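SusD superfamily protein (Parabacteroides distasonis, PDB 3OTN) probably binds carbohydrate nutrients at the cell outer membrane. Local coordinates at residues Tyr307-Tyr312 and Lys338-Val343; Val265-Pro270 and Tyr282-Pro287; Ile275-Leu280 and Asn347-Asp352. One frame throughout, in Å; residues are numbered along the deposited sequence.

Contact 1. Residues Tyr307-Tyr312 and Lys338-Val343. With EDO (1,2-ethanediol), chain O.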
loop_
_atom_site.group_PDB
_atom_site.type_symbol
_atom_site.label_atom_id
_atom_site.label_comp_id
_atom_site.label_asym_id
_atom_site.label_seq_id
_atom_site.Cartn_x
_atom_site.Cartn_y
_atom_site.Cartn_z
ATOM N N TYR A 307 3.226 -8.537 -15.902
ATOM C CA TYR A 307 2.996 -8.643 -14.466
ATOM C C TYR A 307 3.352 -10.010 -13.902
ATOM O O TYR A 307 3.632 -10.136 -12.694
ATOM C CB TYR A 307 1.547 -8.304 -14.157
ATOM C CG TYR A 307 1.212 -6.839 -13.998
ATOM C CD1 TYR A 307 2.123 -5.813 -14.280
ATOM C CD2 TYR A 307 -0.054 -6.470 -13.556
ATOM C CE1 TYR A 307 1.796 -4.478 -14.065
ATOM C CE2 TYR A 307 -0.383 -5.125 -13.323
ATOM C CZ TYR A 307 0.535 -4.138 -13.601
ATOM O OH TYR A 307 0.205 -2.812 -13.417
ATOM N N PHE A 308 3.330 -11.030 -14.764
ATOM C CA PHE A 308 3.571 -12.406 -14.354
ATOM C C PHE A 308 4.635 -13.050 -15.222
ATOM O O PHE A 308 4.881 -12.607 -16.360
ATOM C CB PHE A 308 2.255 -13.224 -14.402
ATOM C CG PHE A 308 1.142 -12.583 -13.633
ATOM C CD1 PHE A 308 1.213 -12.486 -12.255
ATOM C CD2 PHE A 308 0.071 -11.969 -14.301
ATOM C CE1 PHE A 308 0.193 -11.848 -11.541
ATOM C CE2 PHE A 308 -0.918 -11.310 -13.607
ATOM C CZ PHE A 308 -0.876 -11.254 -12.228
ATOM N N PHE A 309 5.254 -14.095 -14.684
ATOM C CA PHE A 309 6.184 -14.948 -15.442
ATOM C C PHE A 309 6.042 -16.407 -15.060
ATOM O O PHE A 309 5.466 -16.743 -14.029
ATOM C CB PHE A 309 7.640 -14.442 -15.412
ATOM C CG PHE A 309 8.402 -14.655 -14.115
ATOM C CD1 PHE A 309 7.918 -14.215 -12.890
ATOM C CD2 PHE A 309 9.700 -15.202 -14.154
ATOM C CE1 PHE A 309 8.680 -14.351 -11.703
ATOM C CE2 PHE A 309 10.461 -15.352 -12.976
ATOM C CZ PHE A 309 9.958 -14.923 -11.753
ATOM N N THR A 310 6.495 -17.267 -15.969
ATOM C CA THR A 310 6.311 -18.725 -15.876
ATOM C C THR A 310 7.573 -19.506 -16.252
ATOM O O THR A 310 7.606 -20.722 -16.116
ATOM C CB THR A 310 5.200 -19.181 -16.844
ATOM O OG1 THR A 310 5.594 -18.858 -18.176
ATOM C CG2 THR A 310 3.878 -18.510 -16.556
ATOM N N ASN A 311 8.590 -18.825 -16.781
ATOM C CA ASN A 311 9.874 -19.425 -17.026
ATOM C C ASN A 311 11.009 -18.399 -16.812
ATOM O O ASN A 311 10.794 -17.179 -16.857
ATOM C CB ASN A 311 9.908 -20.023 -18.446
ATOM C CG ASN A 311 9.911 -18.954 -19.534
ATOM O OD1 ASN A 311 10.834 -18.156 -19.624
ATOM N ND2 ASN A 311 8.882 -18.950 -20.367
ATOM N N TYR A 312 12.206 -18.909 -16.569
ATOM C CA TYR A 312 13.406 -18.070 -16.429
ATOM C C TYR A 312 14.607 -18.959 -16.714
ATOM O O TYR A 312 14.465 -19.945 -17.432
ATOM C CB TYR A 312 13.451 -17.340 -15.057
ATOM C CG TYR A 312 14.185 -16.017 -15.114
ATOM C CD1 TYR A 312 13.643 -14.918 -15.774
ATOM C CD2 TYR A 312 15.454 -15.866 -14.528
ATOM C CE1 TYR A 312 14.353 -13.689 -15.872
ATOM C CE2 TYR A 312 16.155 -14.651 -14.622
ATOM C CZ TYR A 312 15.593 -13.574 -15.284
ATOM O OH TYR A 312 16.303 -12.407 -15.361
ATOM N N LYS A 338 5.948 -8.405 -11.644
ATOM C CA LYS A 338 5.689 -6.943 -11.573
ATOM C C LYS A 338 6.820 -6.123 -10.919
ATOM O O LYS A 338 7.109 -4.985 -11.330
ATOM C CB LYS A 338 4.364 -6.746 -10.850
ATOM C CG LYS A 338 3.743 -5.417 -10.911
ATOM C CD LYS A 338 2.298 -5.511 -10.411
ATOM C CE LYS A 338 1.715 -4.154 -10.279
ATOM N NZ LYS A 338 0.261 -4.155 -10.014
ATOM N N PHE A 339 7.518 -6.742 -9.975
ATOM C CA PHE A 339 8.560 -6.082 -9.181
ATOM C C PHE A 339 9.943 -6.705 -9.374
ATOM O O PHE A 339 10.783 -6.577 -8.521
ATOM C CB PHE A 339 8.151 -6.137 -7.712
ATOM C CG PHE A 339 6.727 -5.683 -7.471
ATOM C CD1 PHE A 339 6.344 -4.384 -7.778
ATOM C CD2 PHE A 339 5.770 -6.553 -6.950
ATOM C CE1 PHE A 339 5.039 -3.941 -7.542
ATOM C CE2 PHE A 339 4.460 -6.117 -6.719
ATOM C CZ PHE A 339 4.109 -4.806 -7.008
ATOM N N PHE A 340 10.176 -7.292 -10.544
ATOM C CA PHE A 340 11.410 -8.013 -10.855
ATOM C C PHE A 340 12.538 -7.041 -11.282
ATOM O O PHE A 340 12.736 -6.715 -12.464
ATOM C CB PHE A 340 11.083 -9.069 -11.909
ATOM C CG PHE A 340 12.142 -10.115 -12.121
ATOM C CD1 PHE A 340 13.234 -9.883 -12.974
ATOM C CD2 PHE A 340 11.981 -11.391 -11.576
ATOM C CE1 PHE A 340 14.176 -10.905 -13.207
ATOM C CE2 PHE A 340 12.905 -12.368 -11.782
ATOM C CZ PHE A 340 14.006 -12.136 -12.615
ATOM N N ASP A 341 13.235 -6.543 -10.270
ATOM C CA ASP A 341 14.455 -5.737 -10.420
ATOM C C ASP A 341 15.507 -6.664 -11.004
ATOM O O ASP A 341 16.182 -7.408 -10.287
ATOM C CB ASP A 341 14.848 -5.142 -9.049
ATOM C CG ASP A 341 16.143 -4.296 -9.086
ATOM O OD1 ASP A 341 16.885 -4.284 -10.096
ATOM O OD2 ASP A 341 16.437 -3.675 -8.047
ATOM N N GLN A 342 15.628 -6.606 -12.322
ATOM C CA GLN A 342 16.402 -7.556 -13.071
ATOM C C GLN A 342 17.898 -7.500 -12.761
ATOM O O GLN A 342 18.546 -8.540 -12.665
ATOM C CB GLN A 342 16.175 -7.381 -14.562
ATOM C CG GLN A 342 16.793 -8.500 -15.386
ATOM C CD GLN A 342 16.171 -8.620 -16.762
ATOM O OE1 GLN A 342 15.951 -7.601 -17.440
ATOM N NE2 GLN A 342 15.861 -9.866 -17.180
ATOM N N VAL A 343 18.437 -6.300 -12.576
ATOM C CA VAL A 343 19.828 -6.153 -12.139
ATOM C C VAL A 343 20.048 -6.819 -10.771
ATOM O O VAL A 343 21.042 -7.505 -10.567
ATOM C CB VAL A 343 20.285 -4.655 -12.129
ATOM C CG1 VAL A 343 21.656 -4.518 -11.467
ATOM C CG2 VAL A 343 20.347 -4.132 -13.602
HETATM C C1 EDO O . 6.809 -22.283 -19.795
HETATM O O1 EDO O . 6.840 -20.899 -20.133
HETATM C C2 EDO O . 5.406 -22.836 -20.058
HETATM O O2 EDO O . 4.510 -22.341 -19.066
#

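Contact 2. Residues Val265-Pro270 and Tyr282-Pro287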
loop_
_atom_site.group_PDB
_atom_site.type_symbol
_atom_site.label_atom_id
_atom_site.label_comp_id
_atom_site.label_asym_id
_atom_site.label_seq_id
_atom_site.Cartn_x
_atom_site.Cartn_y
_atom_site.Cartn_z
ATOM N N VAL A 265 11.968 -7.919 -3.014
ATOM C CA VAL A 265 12.139 -8.465 -4.370
ATOM C C VAL A 265 12.161 -10.012 -4.340
ATOM O O VAL A 265 11.555 -10.663 -5.180
ATOM C CB VAL A 265 13.394 -7.836 -5.057
ATOM C CG1 VAL A 265 13.776 -8.590 -6.348
ATOM C CG2 VAL A 265 13.157 -6.341 -5.324
ATOM N N ARG A 266 12.783 -10.576 -3.305
ATOM C CA ARG A 266 12.944 -12.042 -3.142
ATOM C C ARG A 266 11.651 -12.787 -2.769
ATOM O O ARG A 266 11.555 -14.008 -2.963
ATOM C CB ARG A 266 13.943 -12.319 -2.000
ATOM C CG ARG A 266 15.322 -11.800 -2.193
ATOM C CD ARG A 266 16.093 -11.746 -0.857
ATOM N NE ARG A 266 16.563 -13.062 -0.494
ATOM C CZ ARG A 266 17.423 -13.341 0.488
ATOM N NH1 ARG A 266 17.935 -12.389 1.255
ATOM N NH2 ARG A 266 17.762 -14.614 0.705
ATOM N N ILE A 267 10.705 -12.056 -2.194
ATOM C CA ILE A 267 9.376 -12.565 -1.775
ATOM C C ILE A 267 8.591 -13.193 -2.925
ATOM O O ILE A 267 7.911 -14.210 -2.736
ATOM C CB ILE A 267 8.542 -11.390 -1.124
ATOM C CG1 ILE A 267 9.132 -10.993 0.245
ATOM C CG2 ILE A 267 7.056 -11.676 -0.953
ATOM C CD1 ILE A 267 8.984 -12.005 1.253
ATOM N N PHE A 268 8.701 -12.582 -4.105
ATOM C CA PHE A 268 7.938 -12.979 -5.290
ATOM C C PHE A 268 8.583 -14.073 -6.126
ATOM O O PHE A 268 7.927 -14.659 -6.992
ATOM C CB PHE A 268 7.711 -11.762 -6.185
ATOM C CG PHE A 268 7.098 -10.594 -5.463
ATOM C CD1 PHE A 268 5.736 -10.508 -5.281
ATOM C CD2 PHE A 268 7.900 -9.593 -4.941
ATOM C CE1 PHE A 268 5.165 -9.432 -4.597
ATOM C CE2 PHE A 268 7.342 -8.525 -4.259
ATOM C CZ PHE A 268 5.973 -8.440 -4.089
ATOM N N LEU A 269 9.844 -14.384 -5.851
ATOM C CA LEU A 269 10.620 -15.268 -6.704
ATOM C C LEU A 269 10.295 -16.690 -6.287
ATOM O O LEU A 269 10.090 -16.908 -5.107
ATOM C CB LEU A 269 12.121 -15.004 -6.537
ATOM C CG LEU A 269 12.664 -13.601 -6.848
ATOM C CD1 LEU A 269 14.198 -13.482 -6.585
ATOM C CD2 LEU A 269 12.297 -13.224 -8.250
ATOM N N PRO A 270 10.215 -17.648 -7.236
ATOM C CA PRO A 270 9.850 -19.048 -6.914
ATOM C C PRO A 270 10.770 -19.683 -5.905
ATOM O O PRO A 270 11.986 -19.620 -6.071
ATOM C CB PRO A 270 9.938 -19.787 -8.285
ATOM C CG PRO A 270 10.594 -18.847 -9.211
ATOM C CD PRO A 270 10.352 -17.459 -8.688
ATOM N N TYR A 282 12.411 -16.812 -1.716
ATOM C CA TYR A 282 11.472 -17.096 -0.658
ATOM C C TYR A 282 10.188 -17.728 -1.136
ATOM O O TYR A 282 9.687 -18.631 -0.480
ATOM C CB TYR A 282 11.098 -15.816 0.079
ATOM C CG TYR A 282 12.234 -15.132 0.805
ATOM C CD1 TYR A 282 13.118 -15.851 1.601
ATOM C CD2 TYR A 282 12.375 -13.751 0.766
ATOM C CE1 TYR A 282 14.144 -15.222 2.292
ATOM C CE2 TYR A 282 13.403 -13.105 1.477
ATOM C CZ TYR A 282 14.276 -13.852 2.229
ATOM O OH TYR A 282 15.288 -13.245 2.930
ATOM N N GLY A 283 9.613 -17.201 -2.223
ATOM C CA GLY A 283 8.343 -17.718 -2.699
ATOM C C GLY A 283 7.187 -17.499 -1.730
ATOM O O GLY A 283 6.290 -18.332 -1.690
ATOM N N SER A 284 7.205 -16.388 -0.996
ATOM C CA SER A 284 6.196 -16.073 0.057
ATOM C C SER A 284 4.895 -15.438 -0.451
ATOM O O SER A 284 3.904 -15.341 0.304
ATOM C CB SER A 284 6.746 -15.054 1.070
ATOM O OG SER A 284 7.935 -15.438 1.644
ATOM N N LEU A 285 4.921 -14.902 -1.674
ATOM C CA LEU A 285 3.738 -14.295 -2.281
ATOM C C LEU A 285 3.632 -14.742 -3.738
ATOM O O LEU A 285 4.447 -14.378 -4.599
ATOM C CB LEU A 285 3.749 -12.774 -2.157
ATOM C CG LEU A 285 2.390 -12.070 -2.328
ATOM C CD1 LEU A 285 1.372 -12.478 -1.246
ATOM C CD2 LEU A 285 2.611 -10.552 -2.287
ATOM N N ILE A 286 2.655 -15.606 -3.970
ATOM C CA ILE A 286 2.472 -16.298 -5.217
ATOM C C ILE A 286 1.052 -15.959 -5.664
ATOM O O ILE A 286 0.133 -16.112 -4.865
ATOM C CB ILE A 286 2.587 -17.815 -4.957
ATOM C CG1 ILE A 286 3.905 -18.153 -4.237
ATOM C CG2 ILE A 286 2.455 -18.633 -6.290
ATOM C CD1 ILE A 286 5.160 -17.745 -5.003
ATOM N N PRO A 287 0.855 -15.528 -6.935
ATOM C CA PRO A 287 -0.507 -15.228 -7.369
ATOM C C PRO A 287 -1.289 -16.519 -7.581
ATOM O O PRO A 287 -0.698 -17.545 -7.899
ATOM C CB PRO A 287 -0.287 -14.509 -8.689
ATOM C CG PRO A 287 0.948 -15.185 -9.269
ATOM C CD PRO A 287 1.789 -15.582 -8.076
HETATM O O HOH W 1 5.227 -14.630 -7.142
#

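Contact 3. Residues Ile275-Leu280 and Asn347-Asp352. With EDO (1,2-ethanediol), chain P.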
loop_
_atom_site.group_PDB
_atom_site.type_symbol
_atom_site.label_atom_id
_atom_site.label_comp_id
_atom_site.label_asym_id
_atom_site.label_seq_id
_atom_site.Cartn_x
_atom_site.Cartn_y
_atom_site.Cartn_z
ATOM N N ILE A 275 16.930 -19.273 -9.616
ATOM C CA ILE A 275 16.884 -18.339 -10.751
ATOM C C ILE A 275 17.619 -17.015 -10.522
ATOM O O ILE A 275 17.741 -16.235 -11.457
ATOM C CB ILE A 275 15.414 -18.002 -11.204
ATOM C CG1 ILE A 275 14.631 -17.216 -10.131
ATOM C CG2 ILE A 275 14.709 -19.309 -11.651
ATOM C CD1 ILE A 275 13.442 -16.360 -10.705
ATOM N N SER A 276 18.066 -16.776 -9.288
ATOM C CA SER A 276 18.599 -15.492 -8.841
ATOM C C SER A 276 19.970 -15.569 -8.187
ATOM O O SER A 276 20.467 -16.654 -7.874
ATOM C CB SER A 276 17.643 -14.842 -7.843
ATOM O OG SER A 276 17.850 -15.331 -6.545
ATOM N N ALA A 277 20.545 -14.382 -7.976
ATOM C CA ALA A 277 21.857 -14.179 -7.322
ATOM C C ALA A 277 21.721 -14.208 -5.807
ATOM O O ALA A 277 22.711 -14.286 -5.107
ATOM C CB ALA A 277 22.477 -12.822 -7.744
ATOM N N TYR A 278 20.495 -14.110 -5.301
ATOM C CA TYR A 278 20.262 -14.185 -3.860
ATOM C C TYR A 278 20.640 -15.568 -3.325
ATOM O O TYR A 278 20.558 -16.557 -4.055
ATOM C CB TYR A 278 18.802 -13.912 -3.547
ATOM C CG TYR A 278 18.365 -12.502 -3.861
ATOM C CD1 TYR A 278 18.660 -11.454 -2.988
ATOM C CD2 TYR A 278 17.642 -12.212 -5.019
ATOM C CE1 TYR A 278 18.278 -10.136 -3.279
ATOM C CE2 TYR A 278 17.235 -10.903 -5.316
ATOM C CZ TYR A 278 17.555 -9.862 -4.442
ATOM O OH TYR A 278 17.131 -8.557 -4.732
ATOM N N ASP A 279 21.032 -15.655 -2.058
ATOM C CA ASP A 279 21.339 -16.982 -1.508
ATOM C C ASP A 279 20.114 -17.916 -1.460
ATOM O O ASP A 279 20.271 -19.137 -1.572
ATOM C CB ASP A 279 22.100 -16.927 -0.173
ATOM C CG ASP A 279 21.381 -16.166 0.898
ATOM O OD1 ASP A 279 20.269 -15.666 0.662
ATOM O OD2 ASP A 279 21.941 -16.074 2.007
ATOM N N LEU A 280 18.912 -17.340 -1.335
ATOM C CA LEU A 280 17.650 -18.095 -1.386
ATOM C C LEU A 280 16.487 -17.229 -1.852
ATOM O O LEU A 280 16.372 -16.061 -1.462
ATOM C CB LEU A 280 17.303 -18.672 -0.007
ATOM C CG LEU A 280 18.031 -19.993 0.393
ATOM C CD1 LEU A 280 17.526 -20.524 1.739
ATOM C CD2 LEU A 280 17.921 -21.118 -0.686
ATOM N N ASN A 347 22.271 -10.186 -11.005
ATOM C CA ASN A 347 23.656 -9.790 -10.790
ATOM C C ASN A 347 23.986 -9.440 -9.331
ATOM O O ASN A 347 24.824 -10.083 -8.723
ATOM C CB ASN A 347 23.972 -8.637 -11.758
ATOM C CG ASN A 347 25.430 -8.241 -11.754
ATOM O OD1 ASN A 347 26.006 -8.011 -10.694
ATOM N ND2 ASN A 347 26.036 -8.135 -12.946
ATOM N N THR A 348 23.321 -8.428 -8.774
ATOM C CA THR A 348 23.835 -7.862 -7.531
ATOM C C THR A 348 23.259 -8.399 -6.233
ATOM O O THR A 348 23.931 -8.287 -5.237
ATOM C CB THR A 348 23.654 -6.335 -7.502
ATOM O OG1 THR A 348 22.261 -6.029 -7.477
ATOM C CG2 THR A 348 24.337 -5.667 -8.736
ATOM N N ALA A 349 22.009 -8.882 -6.226
ATOM C CA ALA A 349 21.319 -9.288 -4.979
ATOM C C ALA A 349 21.173 -8.124 -3.984
ATOM O O ALA A 349 21.094 -8.322 -2.774
ATOM C CB ALA A 349 22.044 -10.520 -4.316
ATOM N N LYS A 350 21.093 -6.901 -4.526
ATOM C CA LYS A 350 20.957 -5.677 -3.753
ATOM C C LYS A 350 20.047 -4.721 -4.526
ATOM O O LYS A 350 20.519 -3.883 -5.316
ATOM C CB LYS A 350 22.320 -5.004 -3.505
ATOM C CG LYS A 350 23.327 -5.776 -2.679
ATOM C CD LYS A 350 24.568 -4.918 -2.437
ATOM C CE LYS A 350 25.689 -5.683 -1.758
ATOM N NZ LYS A 350 26.911 -4.867 -1.689
ATOM N N SER A 351 18.743 -4.885 -4.319
ATOM C CA SER A 351 17.772 -4.108 -5.056
ATOM C C SER A 351 17.671 -2.719 -4.503
ATOM O O SER A 351 17.475 -2.541 -3.292
ATOM C CB SER A 351 16.393 -4.730 -4.991
ATOM O OG SER A 351 15.454 -3.887 -5.635
ATOM N N ASP A 352 17.744 -1.748 -5.413
ATOM C CA ASP A 352 17.512 -0.341 -5.096
ATOM C C ASP A 352 16.214 0.152 -5.746
ATOM O O ASP A 352 16.061 1.336 -6.080
ATOM C CB ASP A 352 18.734 0.515 -5.469
ATOM C CG ASP A 352 19.183 0.365 -6.901
ATOM O OD1 ASP A 352 18.656 -0.485 -7.644
ATOM O OD2 ASP A 352 20.103 1.117 -7.302
HETATM C C1 EDO P . 22.240 4.917 -5.115
HETATM O O1 EDO P . 22.679 4.425 -3.818
HETATM C C2 EDO P . 21.840 3.814 -6.105
HETATM O O2 EDO P . 20.931 2.849 -5.541
HETATM O O HOH W 2 17.520 -6.816 -2.512
#

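Contact 1. Residues Tyr307-Tyr312 and Lys338-Val343
Lys338 NZ, lying beside the ring of Tyr307, is gripped by three acceptors: the carboxylate of Glu421 in a salt bridge and the backbone carbonyls of Cys419 and Asp417. Tyr307 OH donates to that same Asp417 oxygen, so two side chains that run side by side in one direction converge on a shared acceptor. Lys338 is extended throughout, with CG anti to the backbone N (chi1 -167°), and its CD sits 3.7 Å from the centroid of the Tyr307 ring, almost straight above it, as a CH-pi contact. Further out, Lys338 CE comes within 3.5 Å of Tyr307 CZ. An alanine in place of Tyr307 would remove the ring and its hydroxyl, and would probably leave the methylenes of Lys338 without the flat surface they pack on and the carbonyl of Asp417 without one of its two donors.

Beyond Tyr307 the chain enters strand 308-312, central in a three-stranded antiparallel sheet, while residues 338-343 make an inverse gamma turn at Phe340 before helix 342-348, N-capped by Asp341. Phe340 joins Phe309 and Tyr312 in an aromatic cluster. Its edge points at the face of Phe309, the centroids 5.4 Å apart and the planes inclined by 69°. Toward Tyr312 it reaches tip to tip, Phe340 CZ lying 3.4 Å from Tyr312 CZ and over the rim of that ring. Gln342 NE2 gives a nearly straight bond (175°, 3.2 Å) to Tyr312 OH, which lies in the plane of the amide; Asp346 is the second partner of this hydroxyl.

Contact 2. Residues Val265-Pro270 and Tyr282-Pro287
Tyr282 overlaps the guanidinium of Arg266, its OH standing 3.2 Å above the Arg266 CZ centre of that group. The two planes are only 17° apart and so nearly parallel, the hydroxyl end of the tyrosine lying over the guanidinium centre, and the approach of Tyr282 OH to Arg266 NH1 has too poor an angle for a hydrogen bond. The N-H groups of Arg266 are used elsewhere, in salt bridges to Asp279 and Glu263 and a bond to the carbonyl of Leu280, which would fix the guanidinium against rotation. A bend at chi3 (78°) places NE near the ring, 3.6 Å from Tyr282 CZ, while Arg266 CB rests 3.5 Å from Tyr282 CD2.

The backbones are joined next to this pair. Tyr282 N donates to Arg266 O at 3.2 Å, and Ile267 O takes two donors: Leu285 N at 155°, and Ser284 N in a weak bond. Gly283, between Tyr282 and Ser284, has a positive phi, which favours glycine, and its N lies 2.9 Å from Leu269 O.

On the apolar side, Ile267 CG2 packs 3.7 Å from Leu285 CB, and Phe268 runs alongside Leu285, Phe268 CE1 to Leu285 CD2 being 3.6 Å. A water donates to both Phe268 O and Leu285 O, each 2.7 Å from it, and so satisfies two carbonyls in a buried setting.

The arrangement is an irregular helical turn held against the lead-in to strand 286-287, which pairs with strand 55-56; such long non-helical connections, carried on a TPR-like helical scaffold, are characteristic of SusD-family proteins.

Contact 3. Residues Ile275-Leu280 and Asn347-Asp352
The ring of Tyr278 has Ala349 CA on one face, 3.6 Å above its plane and offset toward the rim, a CH-pi contact whose line to the centroid is 25° off the ring normal. On the opposite face lies the aliphatic CD of Arg266, 3.3 Å from Tyr278 CD1. At the edge, in plane, are Ser276 OG and a water. CG of Tyr278 is beside its own backbone N (chi1 -66°), which brings the ring to the side where that N donates weakly to Ser276 OG, consistent with the serine oxygen lying at the ring edge.

No direct hydrogen bond joins the two segments; the polar link is the water, which accepts from Tyr278 OH at 2.8 Å and from Ser351 N at 2.9 Å. Ala349 O also approaches Tyr278 CE1, at 3.4 Å. Alongside, the methyls of Ala277 and Ala349 are in apolar contact, CB to CB 4.2 Å, and Ala277 CB lies 3.7 Å from Asn347 O.

Ala349 leaves the helix with a positive phi, and Thr348 OG1 accepts from Lys350 N in an ST turn. The contact therefore packs an irregular loop against the C-terminal end of helix 342-348. Ala277 is also backbone-bonded to Val345 in that helix, and Ser351 OG reaches back to Asp341 at its start. Ile275, at the start of its segment, touches strands 308-312 and 329-331, so the loop contacts both the helix and the sheet.

Overall arrangement
From the N terminus, 265-270 comes first, then 275-280, and 282-287 returns to close contact 2 after eleven intervening residues. Contact 3 opens within that short loop and closes only at 347-352, so the two cross; Val265 of contact 2 also packs on Ser351 of contact 3. Contact 1 follows contact 2 in series and falls wholly within the long span of contact 3, sharing helix 342-348 with it. Phe339 of contact 1 packs on Phe268 of contact 2. With centres 10 to 13 Å apart, the three join the loop preceding strand 286-287, the sheet around strand 308-312 and both ends of helix 342-348.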